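Local coordinates for putative xanthine dehydrogenase YAGS fad-binding subunit (Escherichia coli, PDB 5G5G), which probably serves as the molybdenum-cofactor-binding subunit of a periplasmic aldehyde oxidase, which oxidises aldehydes to carboxylic acids, at residues A7-N10 / P11-L15; G27-T31 / T32-R36; C523-L526 / R527-I530. One frame throughout, in Å; residues are numbered along the deposited sequence.

Contact 1: residues A7-N10 / P11-L15; sequences AGEN and PIDQL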
ATOM      1  N   ALA C   7      22.177 -29.408 -13.731  1.00 19.93           N
ATOM      2  CA  ALA C   7      21.752 -30.443 -12.774  1.00 20.48           C
ATOM      3  C   ALA C   7      21.260 -31.679 -13.496  1.00 20.75           C
ATOM      4  O   ALA C   7      20.647 -31.569 -14.549  1.00 21.25           O
ATOM      5  CB  ALA C   7      20.652 -29.903 -11.869  1.00 20.32           C
ATOM      6  N   GLY C   8      21.589 -32.849 -12.973  1.00 22.21           N
ATOM      7  CA  GLY C   8      21.079 -34.132 -13.498  1.00 22.76           C
ATOM      8  C   GLY C   8      19.905 -34.512 -12.615  1.00 23.16           C
ATOM      9  O   GLY C   8      19.262 -33.640 -12.020  1.00 22.04           O
ATOM     10  N   GLU C   9      19.625 -35.800 -12.494  1.00 23.61           N
ATOM     11  CA  GLU C   9      18.577 -36.256 -11.584  1.00 24.32           C
ATOM     12  C   GLU C   9      19.098 -36.169 -10.177  1.00 22.03           C
ATOM     13  O   GLU C   9      20.239 -36.509  -9.905  1.00 21.87           O
ATOM     14  CB  GLU C   9      18.162 -37.714 -11.847  1.00 28.69           C
ATOM     15  CG  GLU C   9      17.232 -37.854 -13.047  1.00 34.76           C
ATOM     16  CD  GLU C   9      16.678 -39.272 -13.224  1.00 41.53           C
ATOM     17  OE1 GLU C   9      16.400 -39.989 -12.216  1.00 46.50           O
ATOM     18  OE2 GLU C   9      16.534 -39.664 -14.388  1.00 47.65           O
ATOM     19  N   ASN C  10      18.260 -35.737  -9.263  1.00 19.71           N
ATOM     20  CA  ASN C  10      18.658 -35.655  -7.859  1.00 19.06           C
ATOM     21  C   ASN C  10      17.398 -35.805  -7.003  1.00 18.17           C
ATOM     22  O   ASN C  10      16.312 -35.928  -7.561  1.00 17.47           O
ATOM     23  CB  ASN C  10      19.455 -34.330  -7.609  1.00 18.95           C
ATOM     24  CG  ASN C  10      18.618 -33.080  -7.756  1.00 18.04           C
ATOM     25  OD1 ASN C  10      17.451 -33.044  -7.380  1.00 17.31           O
ATOM     26  ND2 ASN C  10      19.251 -32.001  -8.228  1.00 18.21           N
ATOM     27  N   PRO C  11      17.522 -35.838  -5.674  1.00 18.31           N
ATOM     28  CA  PRO C  11      16.347 -36.175  -4.832  1.00 18.33           C
ATOM     29  C   PRO C  11      15.150 -35.251  -4.957  1.00 17.31           C
ATOM     30  O   PRO C  11      14.023 -35.685  -4.689  1.00 17.69           O
ATOM     31  CB  PRO C  11      16.918 -36.160  -3.403  1.00 18.54           C
ATOM     32  CG  PRO C  11      18.347 -36.577  -3.609  1.00 19.16           C
ATOM     33  CD  PRO C  11      18.757 -35.847  -4.880  1.00 19.01           C
ATOM     34  N   ILE C  12      15.366 -33.980  -5.338  1.00 16.63           N
ATOM     35  CA  ILE C  12      14.306 -33.031  -5.417  1.00 15.69           C
ATOM     36  C   ILE C  12      13.335 -33.442  -6.499  1.00 15.72           C
ATOM     37  O   ILE C  12      12.144 -33.194  -6.361  1.00 14.72           O
ATOM     38  CB  ILE C  12      14.806 -31.586  -5.701  1.00 15.34           C
ATOM     39  CG1 ILE C  12      15.772 -31.113  -4.585  1.00 15.27           C
ATOM     40  CG2 ILE C  12      13.646 -30.603  -5.845  1.00 14.63           C
ATOM     41  CD1 ILE C  12      15.162 -30.934  -3.238  1.00 15.26           C
ATOM     42  N   ASP C  13      13.828 -34.118  -7.537  1.00 16.28           N
ATOM     43  CA  ASP C  13      12.963 -34.655  -8.618  1.00 16.87           C
ATOM     44  C   ASP C  13      11.803 -35.570  -8.186  1.00 16.84           C
ATOM     45  O   ASP C  13      10.857 -35.763  -8.948  1.00 16.73           O
ATOM     46  CB  ASP C  13      13.780 -35.405  -9.647  1.00 18.19           C
ATOM     47  CG  ASP C  13      14.718 -34.487 -10.464  1.00 19.01           C
ATOM     48  OD1 ASP C  13      14.428 -33.312 -10.723  1.00 18.89           O
ATOM     49  OD2 ASP C  13      15.711 -35.076 -10.956  1.00 22.52           O
ATOM     50  N   GLN C  14      11.898 -36.157  -6.992  1.00 17.01           N
ATOM     51  CA  GLN C  14      10.839 -37.020  -6.468  1.00 17.36           C
ATOM     52  C   GLN C  14       9.523 -36.231  -6.263  1.00 16.15           C
ATOM     53  O   GLN C  14       8.419 -36.808  -6.365  1.00 15.97           O
ATOM     54  CB  GLN C  14      11.255 -37.626  -5.139  1.00 18.66           C
ATOM     55  CG  GLN C  14      12.457 -38.553  -5.201  1.00 20.27           C
ATOM     56  CD  GLN C  14      12.909 -38.994  -3.821  1.00 20.79           C
ATOM     57  OE1 GLN C  14      12.587 -40.084  -3.384  1.00 22.35           O
ATOM     58  NE2 GLN C  14      13.629 -38.140  -3.119  1.00 20.76           N
ATOM     59  N   LEU C  15       9.666 -34.955  -5.911  1.00 14.89           N
ATOM     60  CA  LEU C  15       8.537 -34.057  -5.727  1.00 14.77           C
ATOM     61  C   LEU C  15       7.461 -34.627  -4.812  1.00 14.83           C
ATOM     62  O   LEU C  15       6.275 -34.400  -5.018  1.00 14.74           O
ATOM     63  CB  LEU C  15       7.933 -33.630  -7.085  1.00 14.52           C
ATOM     64  CG  LEU C  15       8.957 -32.942  -8.006  1.00 14.55           C
ATOM     65  CD1 LEU C  15       8.330 -32.747  -9.379  1.00 14.73           C
ATOM     66  CD2 LEU C  15       9.371 -31.621  -7.443  1.00 13.91           C
TER

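Contact 2: residues G27-T31 / T32-R36; sequences GPLKT and TGTAR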
ATOM      1  N   GLY C  27       1.657 -19.761   8.982  1.00 13.66           N
ATOM      2  CA  GLY C  27       0.224 -19.396   8.984  1.00 13.74           C
ATOM      3  C   GLY C  27      -0.431 -19.303  10.366  1.00 14.01           C
ATOM      4  O   GLY C  27      -1.075 -18.295  10.681  1.00 13.71           O
ATOM      5  N   PRO C  28      -0.250 -20.328  11.216  1.00 14.47           N
ATOM      6  CA  PRO C  28      -0.824 -20.233  12.534  1.00 14.74           C
ATOM      7  C   PRO C  28      -0.360 -18.976  13.297  1.00 14.98           C
ATOM      8  O   PRO C  28      -1.201 -18.348  13.936  1.00 16.39           O
ATOM      9  CB  PRO C  28      -0.360 -21.500  13.215  1.00 15.84           C
ATOM     10  CG  PRO C  28      -0.334 -22.519  12.070  1.00 15.67           C
ATOM     11  CD  PRO C  28       0.258 -21.701  10.945  1.00 15.32           C
ATOM     12  N   LEU C  29       0.921 -18.619  13.236  1.00 14.08           N
ATOM     13  CA  LEU C  29       1.370 -17.381  13.905  1.00 14.72           C
ATOM     14  C   LEU C  29       0.780 -16.110  13.258  1.00 14.03           C
ATOM     15  O   LEU C  29       0.335 -15.206  13.968  1.00 13.48           O
ATOM     16  CB  LEU C  29       2.902 -17.282  13.957  1.00 15.56           C
ATOM     17  CG  LEU C  29       3.607 -18.338  14.760  1.00 18.82           C
ATOM     18  CD1 LEU C  29       5.099 -18.172  14.499  1.00 19.77           C
ATOM     19  CD2 LEU C  29       3.325 -18.223  16.233  1.00 19.84           C
ATOM     20  N   LYS C  30       0.731 -16.063  11.920  1.00 12.66           N
ATOM     21  CA  LYS C  30       0.371 -14.842  11.272  1.00 13.12           C
ATOM     22  C   LYS C  30      -1.136 -14.549  11.324  1.00 13.77           C
ATOM     23  O   LYS C  30      -1.510 -13.394  11.193  1.00 16.93           O
ATOM     24  CB  LYS C  30       0.867 -14.786   9.816  1.00 11.97           C
ATOM     25  CG  LYS C  30       2.359 -14.530   9.728  1.00 11.68           C
ATOM     26  CD  LYS C  30       2.793 -14.493   8.279  1.00 11.61           C
ATOM     27  CE  LYS C  30       4.244 -14.095   8.189  1.00 11.44           C
ATOM     28  NZ  LYS C  30       4.726 -13.959   6.785  1.00 11.55           N
ATOM     29  N   THR C  31      -1.967 -15.570  11.470  1.00 12.98           N
ATOM     30  CA  THR C  31      -3.422 -15.393  11.486  1.00 12.31           C
ATOM     31  C   THR C  31      -3.944 -15.233  12.920  1.00 12.33           C
ATOM     32  O   THR C  31      -5.122 -14.976  13.120  1.00 12.43           O
ATOM     33  CB  THR C  31      -4.139 -16.594  10.851  1.00 12.65           C
ATOM     34  OG1 THR C  31      -3.755 -17.833  11.490  1.00 12.93           O
ATOM     35  CG2 THR C  31      -3.852 -16.661   9.360  1.00 12.53           C
ATOM     36  N   THR C  32      -3.071 -15.383  13.905  1.00 12.28           N
ATOM     37  CA  THR C  32      -3.467 -15.320  15.330  1.00 12.34           C
ATOM     38  C   THR C  32      -2.827 -14.135  16.043  1.00 12.69           C
ATOM     39  O   THR C  32      -2.908 -14.071  17.258  1.00 12.84           O
ATOM     40  CB  THR C  32      -3.153 -16.600  16.103  1.00 12.77           C
ATOM     41  OG1 THR C  32      -1.738 -16.817  16.082  1.00 12.29           O
ATOM     42  CG2 THR C  32      -3.890 -17.801  15.525  1.00 13.16           C
ATOM     43  N   GLY C  33      -2.157 -13.254  15.296  1.00 12.80           N
ATOM     44  CA  GLY C  33      -1.457 -12.075  15.881  1.00 13.55           C
ATOM     45  C   GLY C  33      -0.325 -12.461  16.821  1.00 14.63           C
ATOM     46  O   GLY C  33      -0.022 -11.749  17.811  1.00 14.71           O
ATOM     47  N   THR C  34       0.313 -13.597  16.543  1.00 13.87           N
ATOM     48  CA  THR C  34       1.413 -14.038  17.396  1.00 14.95           C
ATOM     49  C   THR C  34       2.784 -14.030  16.754  1.00 13.77           C
ATOM     50  O   THR C  34       3.759 -14.270  17.458  1.00 14.84           O
ATOM     51  CB  THR C  34       1.114 -15.353  18.092  1.00 16.63           C
ATOM     52  OG1 THR C  34       0.758 -16.367  17.157  1.00 17.52           O
ATOM     53  CG2 THR C  34      -0.022 -15.166  19.133  1.00 17.63           C
ATOM     54  N   ALA C  35       2.876 -13.708  15.456  1.00 12.84           N
ATOM     55  CA  ALA C  35       4.167 -13.485  14.825  1.00 12.31           C
ATOM     56  C   ALA C  35       4.642 -12.110  15.308  1.00 12.60           C
ATOM     57  O   ALA C  35       3.881 -11.144  15.164  1.00 14.34           O
ATOM     58  CB  ALA C  35       3.990 -13.461  13.303  1.00 12.58           C
ATOM     59  N   ARG C  36       5.878 -11.998  15.774  1.00 12.30           N
ATOM     60  CA  ARG C  36       6.400 -10.675  16.203  1.00 13.14           C
ATOM     61  C   ARG C  36       7.140  -9.969  15.098  1.00 12.44           C
ATOM     62  O   ARG C  36       8.124 -10.479  14.546  1.00 12.36           O
ATOM     63  CB  ARG C  36       7.328 -10.792  17.393  1.00 14.54           C
ATOM     64  CG  ARG C  36       6.788 -11.466  18.643  1.00 16.27           C
ATOM     65  CD  ARG C  36       5.590 -10.824  19.224  1.00 16.67           C
ATOM     66  NE  ARG C  36       5.234 -11.579  20.443  1.00 16.85           N
ATOM     67  CZ  ARG C  36       5.763 -11.400  21.652  1.00 18.34           C
ATOM     68  NH1 ARG C  36       6.531 -10.340  21.919  1.00 19.01           N
ATOM     69  NH2 ARG C  36       5.434 -12.252  22.651  1.00 18.91           N
TER
HETATM   70  O   HOH W   1      -3.036 -12.088  12.825  1.00 22.70           O

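Contact 3: residues C523-L526 / R527-I530; sequences CMKL and REMI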
ATOM      1  N   CYS C 523      21.822 -30.389   3.033  1.00 17.65           N
ATOM      2  CA  CYS C 523      21.180 -31.673   3.148  1.00 18.54           C
ATOM      3  C   CYS C 523      21.979 -32.781   2.460  1.00 19.25           C
ATOM      4  O   CYS C 523      21.936 -33.909   2.929  1.00 19.48           O
ATOM      5  CB  CYS C 523      19.738 -31.649   2.643  1.00 18.38           C
ATOM      6  SG  CYS C 523      18.622 -30.707   3.671  1.00 18.42           S
ATOM      7  N   MET C 524      22.686 -32.494   1.370  1.00 19.72           N
ATOM      8  CA  MET C 524      23.474 -33.521   0.705  1.00 21.02           C
ATOM      9  C   MET C 524      24.620 -33.952   1.627  1.00 21.59           C
ATOM     10  O   MET C 524      24.896 -35.163   1.763  1.00 21.22           O
ATOM     11  CB  MET C 524      24.051 -33.059  -0.624  1.00 22.01           C
ATOM     12  CG  MET C 524      23.024 -33.014  -1.733  1.00 23.01           C
ATOM     13  SD  MET C 524      22.347 -34.675  -2.115  1.00 26.48           S
ATOM     14  CE  MET C 524      23.733 -35.523  -2.806  1.00 27.63           C
ATOM     15  N   LYS C 525      25.214 -32.980   2.336  1.00 20.86           N
ATOM     16  CA  LYS C 525      26.216 -33.323   3.344  1.00 22.10           C
ATOM     17  C   LYS C 525      25.596 -34.096   4.528  1.00 21.69           C
ATOM     18  O   LYS C 525      26.164 -35.102   5.012  1.00 21.89           O
ATOM     19  CB  LYS C 525      26.938 -32.065   3.819  1.00 23.06           C
ATOM     20  CG  LYS C 525      28.001 -32.268   4.884  1.00 24.67           C
ATOM     21  CD  LYS C 525      29.187 -33.053   4.377  1.00 27.16           C
ATOM     22  CE  LYS C 525      30.187 -33.164   5.504  1.00 30.31           C
ATOM     23  NZ  LYS C 525      31.497 -33.653   4.980  1.00 33.48           N
ATOM     24  N   LEU C 526      24.424 -33.674   4.963  1.00 20.45           N
ATOM     25  CA  LEU C 526      23.758 -34.348   6.085  1.00 20.67           C
ATOM     26  C   LEU C 526      23.389 -35.785   5.720  1.00 21.00           C
ATOM     27  O   LEU C 526      23.540 -36.690   6.545  1.00 21.64           O
ATOM     28  CB  LEU C 526      22.541 -33.561   6.554  1.00 19.96           C
ATOM     29  CG  LEU C 526      21.753 -34.071   7.757  1.00 20.24           C
ATOM     30  CD1 LEU C 526      22.653 -34.254   8.961  1.00 21.30           C
ATOM     31  CD2 LEU C 526      20.641 -33.089   8.055  1.00 19.81           C
ATOM     32  N   ARG C 527      22.980 -35.998   4.477  1.00 20.77           N
ATOM     33  CA  ARG C 527      22.722 -37.355   3.996  1.00 21.61           C
ATOM     34  C   ARG C 527      23.985 -38.208   4.064  1.00 22.81           C
ATOM     35  O   ARG C 527      23.904 -39.352   4.471  1.00 24.21           O
ATOM     36  CB  ARG C 527      22.133 -37.380   2.578  1.00 21.21           C
ATOM     37  CG  ARG C 527      20.664 -36.956   2.512  1.00 20.71           C
ATOM     38  CD  ARG C 527      20.314 -36.445   1.123  1.00 20.05           C
ATOM     39  NE  ARG C 527      20.438 -37.541   0.148  1.00 20.86           N
ATOM     40  CZ  ARG C 527      19.449 -38.156  -0.498  1.00 21.17           C
ATOM     41  NH1 ARG C 527      18.164 -37.823  -0.320  1.00 21.09           N
ATOM     42  NH2 ARG C 527      19.764 -39.128  -1.357  1.00 22.11           N
ATOM     43  N   GLU C 528      25.125 -37.653   3.655  1.00 23.12           N
ATOM     44  CA  GLU C 528      26.409 -38.349   3.786  0.53 24.68           C
ATOM     45  C   GLU C 528      26.714 -38.707   5.235  1.00 24.91           C
ATOM     46  O   GLU C 528      27.141 -39.817   5.516  1.00 25.24           O
ATOM     47  CB  GLU C 528      27.557 -37.536   3.176  0.53 25.55           C
ATOM     48  CG  GLU C 528      27.468 -37.413   1.666  0.53 26.47           C
ATOM     49  CD  GLU C 528      28.707 -36.788   1.056  0.53 27.92           C
ATOM     50  OE1 GLU C 528      29.749 -37.505   0.914  0.53 30.28           O
ATOM     51  OE2 GLU C 528      28.631 -35.590   0.745  0.53 28.17           O
ATOM     52  N   MET C 529      26.487 -37.771   6.145  1.00 24.63           N
ATOM     53  CA  MET C 529      26.732 -38.000   7.577  1.00 25.25           C
ATOM     54  C   MET C 529      25.795 -39.073   8.157  1.00 25.19           C
ATOM     55  O   MET C 529      26.216 -39.939   8.968  1.00 25.51           O
ATOM     56  CB  MET C 529      26.606 -36.710   8.358  1.00 25.47           C
ATOM     57  CG  MET C 529      27.619 -35.644   7.978  1.00 25.80           C
ATOM     58  SD  MET C 529      27.222 -34.048   8.697  1.00 26.48           S
ATOM     59  CE  MET C 529      27.440 -34.406  10.438  1.00 27.33           C
ATOM     60  N   ILE C 530      24.533 -39.046   7.731  1.00 24.12           N
ATOM     61  CA  ILE C 530      23.602 -40.080   8.143  1.00 24.51           C
ATOM     62  C   ILE C 530      24.058 -41.445   7.622  1.00 25.22           C
ATOM     63  O   ILE C 530      24.193 -42.389   8.394  1.00 26.72           O
ATOM     64  CB  ILE C 530      22.142 -39.747   7.743  1.00 23.73           C
ATOM     65  CG1 ILE C 530      21.675 -38.510   8.482  1.00 23.18           C
ATOM     66  CG2 ILE C 530      21.214 -40.926   8.060  1.00 24.20           C
ATOM     67  CD1 ILE C 530      20.503 -37.819   7.792  1.00 22.23           C
TER

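Contact 1: residues A7-N10 / P11-L15
The backbone turns at Asn10 into a 3-10 segment covering 11-14, and Asp13 N donates to Asn10 O over 3.1 Å. A bond in return comes from the side chain: Asp13 OD2 accepts from Asn10 N at 3.1 Å, with the N-H arriving from above the carboxylate plane. The same OD2 also touches Glu9 CA, 3.2 Å away. Asn10 contributes its amide oxygen, OD1 taking Ile12 N at 3.1 Å with the donor slightly tilted from the carbonyl plane. Its CG stands between the backbone N and the carbonyl carbon (chi1 67°), which turns OD1 forward over the start of the turn while ND2 reaches back to Pro684 O. A leucine in place of Asn10 would probably leave Ile12 N and Pro684 O without these partners and the entry to the turn less firmly set. Further along, Gln14 folds back so that NE2 meets Pro11 O at 2.9 Å, in the carbonyl plane and on a lone pair, beside the bond from Gln14 N to that oxygen. Asp13 OD1 is held by salt bridges to Arg615 and Lys686, which tie the turn to the rest of the subunit. The bond from Asn10 OD1 to Ile12 N defines an Asx turn, and that from Asn10 N to the Asp13 carboxylate corresponds to one half of a capping box, here opening a 3-10 segment.

Contact 2: residues G27-T31 / T32-R36
Leu29 O and Thr34 N form the central bond of this turn, 3.0 Å long, with an N-H...O angle of 156°. The same oxygen draws weak bonds from Thr32 N and Ala35 N, so several donors converge on a single carbonyl as the helical path is abandoned. One residue earlier, Pro28 O is taken by a side chain: Thr32 OG1 donates to it across 2.7 Å. The hydroxyl can do so because it sits between the backbone N and the carbonyl carbon (chi1 62°), which swings it back over the last helical turn. Apolar packing beside this polar centre comes from Leu29 CB, which meets Ala35 CB at 4.0 Å. Leu29 also sets a methyl against a hydroxyl, its CD2 coming to 3.3 Å from Thr34 OG1 as the two side chains cross at about a right angle.

A second shell fixes these groups. Gly33 takes a left-handed conformation (phi 63°) that lets the chain reverse and bring Thr34 N under Leu29 O. Water 1 bridges Lys30 O and Gly33 N, donating to Lys30 O at 2.6 Å and accepting a weak bond from Gly33 N. On the preceding turn, Gly27 O is gripped twice, by Thr31 N and by Thr31 OG1. Farther out, Lys30 NZ pairs with Asp26 and also bonds to the backbone of another protein chain, and Tyr237 packs on Leu29 and Lys30. The six-to-one bond from Thr34 N to Leu29 O, together with a left-handed glycine at the residue before Thr34 and with water in place of the direct inner bond from Gly33 to Lys30, marks a hydrated variant of the Schellman motif that terminates an alpha-helix.

Contact 3: residues C523-L526 / R527-I530
Helix 511-534 of the molybdopterin cofactor-binding domain supplies both halves of this contact, two successive turns joined by i to i+4 backbone bonds. Arg527 N donates to Cys523 O at 2.8 Å, and Glu528, Met529 and Ile530 repeat the bond to Met524, Lys525 and Leu526. All four are nearly straight, with N-H...O angles close to 160°.

Side chains of the later turn lean back over these carbonyls. Arg527 lays its CG 3.3 Å from Cys523 O, and its NE then passes Met524 SD at 4.1 Å, the sulfur meeting the guanidinium obliquely. Met524 is bent at both chi2 and chi3, curling its thioether along the surface of the helix toward the arginine. Beyond that, NH1 of the arginine is bonded to Met483 O, which fixes the far end of the chain against helix 472-484. On the buried side Leu526 CG meets Ile530 CD1 at 4.0 Å. Ile530 turns its CG1 branch beside its own backbone N (chi1 -65°), so that CG1 rests 3.2 Å from Leu526 O and the methyl beyond it reaches the leucine. On the outer side Met529 CG lies 3.3 Å from Lys525 O, and its sulfur comes near the lysine's aliphatic stem.

Cys523, Leu526 and Ile530 face strand 447-453 and helix 472-484, and Leu526 and Ile530 also meet strand 566-574, whereas Glu528 and Lys525 lie on the exposed side, the lysine still touching Glu570 of that strand: the pattern of an amphipathic alpha-helix packed on a mixed beta sheet.

How the contacts relate
Two of the three sites are neighbours although some 510 residues separate them in sequence. Contacts 1 and 3 have centres 16 Å apart and touch where Pro11 CG packs 3.5 Å from Arg527 NH1; Met483 is shared by both, and Tyr520, on the helix of contact 3, also covers the turn of contact 1. Contact 2 stands apart, its centre about 33 Å from each of the others and its nearest atoms about 21 Å away. Two of the contacts come near cofactors without touching them: the side chain of Ile12 in contact 1 is about 10 Å from the pterin cytosine dinucleotide, and that of Lys30 in contact 2 about 7 Å from an iron-sulfur cluster.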